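PDB 4JF8: TrwG component of type IV secretion system from Bartonella birtlesii, which probably serves, as a VirB8-family membrane protein, as an assembly component of a type IV secretion system, seen here as its NTF2-like domain. Local coordinates for residues W48-E57 and N160-T171. Residues are numbered along the deposited sequence; the frame is centred on the assembly and turned at random.
Sequences WLNQYVLNRE and NPLGFQVTSYRT. With EDO (1,2-ethanediol), chain C; EDO (1,2-ethanediol), chain D.
The hydroxyl of Tyr-169 donates to the carboxylate of Glu-57, OH to OE2 2.7 Å, meeting that oxygen on its anti side. The glutamate chain bends about CB-CG, which helps bring OE2 to the ring's edge. Carboxylate and phenol ring lie nearly coplanar, 15° apart. The other oxygen, OE1, accepts from a water that also bonds Thr-171 OG1, so the end of the helix is tied twice to the strand.

Over one face of the Tyr-169 ring runs Arg-56, extended from CG to NE; its guanidinium is tilted 27° to the ring, with CZ 3.3 Å from Tyr-169 CD2. Two bonds fix this group's rotation: NH1 reaches Tyr-52 OH at 2.9 Å within the guanidinium plane, and NH2 reaches Tyr-169 O through a water. The Tyr-52 hydroxyl is also paired with Ser-75 OG.

Tyr-52 itself turns its edge toward the face of Tyr-169 in an offset edge-to-face pair, while Val-166 CG2 sits over the centre of the Tyr-52 face, 3.5 Å from the centroid of that ring. One helical turn earlier, Trp-48 CB rests over the centre of the Phe-164 ring (3.4 Å to the centroid); the indole slides past that ring and passes on to Pro-161 CD, with NE1 donating to an ethanediol. Asn-160 ND2 bonds Phe-164 O, bracing the turn that leads into the strand.

Helix 42-57 thus lies across the sheet; its 48-57 segment crosses strand 164-171 at -61° in the helix-on-curved-sheet packing of NTF2-like folds. Leu-49 reaches strands 101-112 and 117-128, Val-53 reaches 117-128, Asn-55 and Arg-56 touch helix 64-73, and Trp-48 meets Tyr-47 of the second subunit.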
loop_
_atom_site.group_PDB
_atom_site.type_symbol
_atom_site.label_atom_id
_atom_site.label_comp_id
_atom_site.label_asym_id
_atom_site.label_seq_id
_atom_site.Cartn_x
_atom_site.Cartn_y
_atom_site.Cartn_z
ATOM N N TRP A 48 3.687 1.311 9.844
ATOM C CA TRP A 48 2.857 2.491 9.592
ATOM C C TRP A 48 3.665 3.756 9.320
ATOM O O TRP A 48 3.329 4.531 8.419
ATOM C CB TRP A 48 1.819 2.704 10.705
ATOM C CG TRP A 48 0.782 1.634 10.636
ATOM C CD1 TRP A 48 0.628 0.581 11.496
ATOM C CD2 TRP A 48 -0.202 1.466 9.611
ATOM N NE1 TRP A 48 -0.388 -0.229 11.060
ATOM C CE2 TRP A 48 -0.910 0.282 9.899
ATOM C CE3 TRP A 48 -0.529 2.184 8.455
ATOM C CZ2 TRP A 48 -1.940 -0.183 9.064
ATOM C CZ3 TRP A 48 -1.555 1.726 7.661
ATOM C CH2 TRP A 48 -2.241 0.559 7.966
ATOM N N LEU A 49 4.747 3.948 10.067
ATOM C CA LEU A 49 5.619 5.094 9.848
ATOM C C LEU A 49 6.256 5.053 8.472
ATOM O O LEU A 49 6.369 6.083 7.808
ATOM C CB LEU A 49 6.696 5.147 10.931
ATOM C CG LEU A 49 6.141 5.493 12.329
ATOM C CD1 LEU A 49 7.126 5.068 13.420
ATOM C CD2 LEU A 49 5.750 6.962 12.469
ATOM N N ASN A 50 6.707 3.874 8.073
ATOM C CA ASN A 50 7.272 3.692 6.745
ATOM C C ASN A 50 6.237 4.004 5.661
ATOM O O ASN A 50 6.517 4.725 4.691
ATOM C CB ASN A 50 7.791 2.254 6.616
ATOM C CG ASN A 50 8.504 1.996 5.321
ATOM O OD1 ASN A 50 9.523 2.631 5.038
ATOM N ND2 ASN A 50 8.021 1.024 4.544
ATOM N N GLN A 51 5.041 3.442 5.810
ATOM C CA GLN A 51 3.994 3.694 4.831
ATOM C C GLN A 51 3.732 5.193 4.752
ATOM O O GLN A 51 3.557 5.756 3.663
ATOM C CB GLN A 51 2.715 2.982 5.247
ATOM C CG GLN A 51 1.600 3.167 4.234
ATOM C CD GLN A 51 0.346 2.353 4.521
ATOM O OE1 GLN A 51 -0.746 2.897 4.672
ATOM N NE2 GLN A 51 0.504 1.055 4.612
ATOM N N TYR A 52 3.709 5.875 5.896
ATOM C CA TYR A 52 3.434 7.295 5.906
ATOM C C TYR A 52 4.490 8.105 5.160
ATOM O O TYR A 52 4.155 8.910 4.287
ATOM C CB TYR A 52 3.286 7.814 7.346
ATOM C CG TYR A 52 2.697 9.210 7.385
ATOM C CD1 TYR A 52 1.321 9.384 7.238
ATOM C CD2 TYR A 52 3.499 10.355 7.482
ATOM C CE1 TYR A 52 0.746 10.643 7.226
ATOM C CE2 TYR A 52 2.930 11.614 7.475
ATOM C CZ TYR A 52 1.561 11.754 7.326
ATOM O OH TYR A 52 1.011 13.036 7.354
ATOM N N VAL A 53 5.754 7.890 5.492
ATOM C CA VAL A 53 6.813 8.661 4.874
ATOM C C VAL A 53 6.877 8.374 3.379
ATOM O O VAL A 53 7.022 9.291 2.567
ATOM C CB VAL A 53 8.169 8.442 5.580
ATOM C CG1 VAL A 53 9.289 9.103 4.786
ATOM C CG2 VAL A 53 8.131 9.023 6.993
ATOM N N LEU A 54 6.774 7.109 2.990
ATOM C CA LEU A 54 6.841 6.785 1.568
ATOM C C LEU A 54 5.685 7.436 0.825
ATOM O O LEU A 54 5.863 7.964 -0.282
ATOM C CB LEU A 54 6.823 5.272 1.338
ATOM C CG LEU A 54 8.109 4.537 1.730
ATOM C CD1 LEU A 54 7.930 3.044 1.521
ATOM C CD2 LEU A 54 9.294 5.054 0.916
ATOM N N ASN A 55 4.483 7.380 1.373
ATOM C CA ASN A 55 3.332 7.915 0.639
ATOM C C ASN A 55 3.298 9.434 0.632
ATOM O O ASN A 55 2.831 10.020 -0.342
ATOM C CB ASN A 55 2.023 7.320 1.149
ATOM C CG ASN A 55 1.777 5.950 0.593
ATOM O OD1 ASN A 55 1.225 5.811 -0.500
ATOM N ND2 ASN A 55 2.155 4.928 1.323
ATOM N N ARG A 56 3.820 10.066 1.665
ATOM C CA ARG A 56 3.768 11.525 1.761
ATOM C C ARG A 56 4.877 12.194 0.959
ATOM O O ARG A 56 4.653 13.227 0.324
ATOM C CB ARG A 56 3.828 11.970 3.225
ATOM C CG ARG A 56 3.798 13.484 3.359
ATOM C CD ARG A 56 3.441 13.969 4.723
ATOM N NE ARG A 56 3.590 15.419 4.851
ATOM C CZ ARG A 56 3.033 16.168 5.793
ATOM N NH1 ARG A 56 2.191 15.650 6.686
ATOM N NH2 ARG A 56 3.291 17.472 5.830
ATOM N N GLU A 57 6.067 11.612 1.001
ATOM C CA GLU A 57 7.236 12.258 0.409
ATOM C C GLU A 57 7.464 11.870 -1.053
ATOM O O GLU A 57 8.104 12.597 -1.799
ATOM C CB GLU A 57 8.500 11.957 1.238
ATOM C CG GLU A 57 8.465 12.479 2.669
ATOM C CD GLU A 57 8.352 13.987 2.767
ATOM O OE1 GLU A 57 8.815 14.708 1.849
ATOM O OE2 GLU A 57 7.798 14.456 3.778
ATOM N N ASN A 160 -7.116 1.433 7.234
ATOM C CA ASN A 160 -6.456 1.921 8.447
ATOM C C ASN A 160 -7.044 1.227 9.675
ATOM O O ASN A 160 -7.720 1.849 10.488
ATOM C CB ASN A 160 -6.583 3.437 8.555
ATOM C CG ASN A 160 -5.770 4.015 9.698
ATOM O OD1 ASN A 160 -4.892 3.362 10.251
ATOM N ND2 ASN A 160 -6.034 5.249 10.029
ATOM N N PRO A 161 -6.796 -0.076 9.807
ATOM C CA PRO A 161 -7.543 -0.926 10.754
ATOM C C PRO A 161 -7.409 -0.505 12.214
ATOM O O PRO A 161 -8.353 -0.693 12.969
ATOM C CB PRO A 161 -6.947 -2.324 10.518
ATOM C CG PRO A 161 -5.615 -2.068 9.863
ATOM C CD PRO A 161 -5.877 -0.876 8.994
ATOM N N LEU A 162 -6.249 0.027 12.599
ATOM C CA LEU A 162 -5.952 0.394 13.972
ATOM C C LEU A 162 -6.182 1.852 14.265
ATOM O O LEU A 162 -5.994 2.291 15.406
ATOM C CB LEU A 162 -4.511 0.022 14.297
ATOM C CG LEU A 162 -4.078 -1.413 14.001
ATOM C CD1 LEU A 162 -2.616 -1.579 14.364
ATOM C CD2 LEU A 162 -4.941 -2.411 14.734
ATOM N N GLY A 163 -6.539 2.630 13.256
ATOM C CA GLY A 163 -6.664 4.067 13.438
ATOM C C GLY A 163 -5.340 4.746 13.668
ATOM O O GLY A 163 -5.248 5.671 14.477
ATOM N N PHE A 164 -4.300 4.303 12.968
ATOM C CA PHE A 164 -3.044 5.037 12.983
ATOM C C PHE A 164 -3.275 6.462 12.507
ATOM O O PHE A 164 -3.904 6.680 11.488
ATOM C CB PHE A 164 -2.035 4.342 12.062
ATOM C CG PHE A 164 -0.706 5.059 11.942
ATOM C CD1 PHE A 164 0.258 4.949 12.935
ATOM C CD2 PHE A 164 -0.410 5.811 10.823
ATOM C CE1 PHE A 164 1.489 5.584 12.820
ATOM C CE2 PHE A 164 0.807 6.440 10.719
ATOM C CZ PHE A 164 1.751 6.312 11.706
ATOM N N GLN A 165 -2.750 7.420 13.258
ATOM C CA GLN A 165 -2.880 8.837 12.947
ATOM C C GLN A 165 -1.587 9.552 13.258
ATOM O O GLN A 165 -1.086 9.488 14.397
ATOM C CB GLN A 165 -4.010 9.498 13.735
ATOM C CG GLN A 165 -5.397 9.019 13.379
ATOM C CD GLN A 165 -5.866 9.545 12.045
ATOM O OE1 GLN A 165 -5.544 8.995 10.961
ATOM N NE2 GLN A 165 -6.610 10.607 12.095
ATOM N N VAL A 166 -1.053 10.230 12.248
ATOM C CA VAL A 166 0.069 11.142 12.443
ATOM C C VAL A 166 -0.510 12.435 12.995
ATOM O O VAL A 166 -1.373 13.074 12.358
ATOM C CB VAL A 166 0.841 11.349 11.149
ATOM C CG1 VAL A 166 1.832 12.508 11.267
ATOM C CG2 VAL A 166 1.543 10.066 10.750
ATOM N N THR A 167 -0.018 12.825 14.180
ATOM C CA THR A 167 -0.513 14.001 14.900
ATOM C C THR A 167 0.390 15.209 14.717
ATOM O O THR A 167 -0.032 16.338 14.966
ATOM C CB THR A 167 -0.635 13.703 16.402
ATOM O OG1 THR A 167 0.660 13.325 16.895
ATOM C CG2 THR A 167 -1.655 12.589 16.639
ATOM N N SER A 168 1.628 14.972 14.293
ATOM C CA SER A 168 2.562 16.046 13.935
ATOM C C SER A 168 3.582 15.494 12.964
ATOM O O SER A 168 3.973 14.345 13.071
ATOM C CB SER A 168 3.234 16.656 15.176
ATOM O OG SER A 168 4.078 15.754 15.820
ATOM N N TYR A 169 4.021 16.319 12.028
ATOM C CA TYR A 169 4.982 15.876 11.030
ATOM C C TYR A 169 5.774 17.062 10.528
ATOM O O TYR A 169 5.200 18.010 10.013
ATOM C CB TYR A 169 4.260 15.197 9.871
ATOM C CG TYR A 169 5.171 14.620 8.828
ATOM C CD1 TYR A 169 5.583 13.297 8.910
ATOM C CD2 TYR A 169 5.602 15.359 7.734
ATOM C CE1 TYR A 169 6.391 12.738 7.948
ATOM C CE2 TYR A 169 6.408 14.809 6.775
ATOM C CZ TYR A 169 6.803 13.490 6.882
ATOM O OH TYR A 169 7.606 12.891 5.934
ATOM N N ARG A 170 7.085 16.958 10.627
ATOM C CA ARG A 170 7.983 17.905 9.988
ATOM C C ARG A 170 9.155 17.161 9.402
ATOM O O ARG A 170 9.484 16.050 9.845
ATOM C CB ARG A 170 8.491 18.966 10.976
ATOM C CG ARG A 170 9.262 18.407 12.151
ATOM C CD ARG A 170 9.794 19.500 13.081
ATOM N NE ARG A 170 10.708 20.404 12.388
ATOM C CZ ARG A 170 10.577 21.725 12.251
ATOM N NH1 ARG A 170 9.595 22.413 12.827
ATOM N NH2 ARG A 170 11.492 22.368 11.546
ATOM N N THR A 171 9.796 17.774 8.403
ATOM C CA THR A 171 11.053 17.262 7.835
ATOM C C THR A 171 12.111 18.346 7.921
ATOM O O THR A 171 11.803 19.540 7.884
ATOM C CB THR A 171 10.887 16.797 6.380
ATOM O OG1 THR A 171 10.390 17.885 5.604
ATOM C CG2 THR A 171 9.934 15.644 6.293
HETATM C C1 EDO C . 2.747 12.645 -2.674
HETATM O O1 EDO C . 3.377 13.758 -2.017
HETATM C C2 EDO C . 1.288 12.579 -2.317
HETATM O O2 EDO C . 1.217 12.174 -0.981
HETATM C C1 EDO D . -1.787 -4.041 9.799
HETATM O O1 EDO D . -2.140 -5.225 10.525
HETATM C C2 EDO D . -0.434 -3.576 10.302
HETATM O O2 EDO D . -0.640 -3.062 11.625
HETATM O O HOH W 1 2.728 18.152 8.505
HETATM O O HOH W 2 10.142 16.908 3.011
#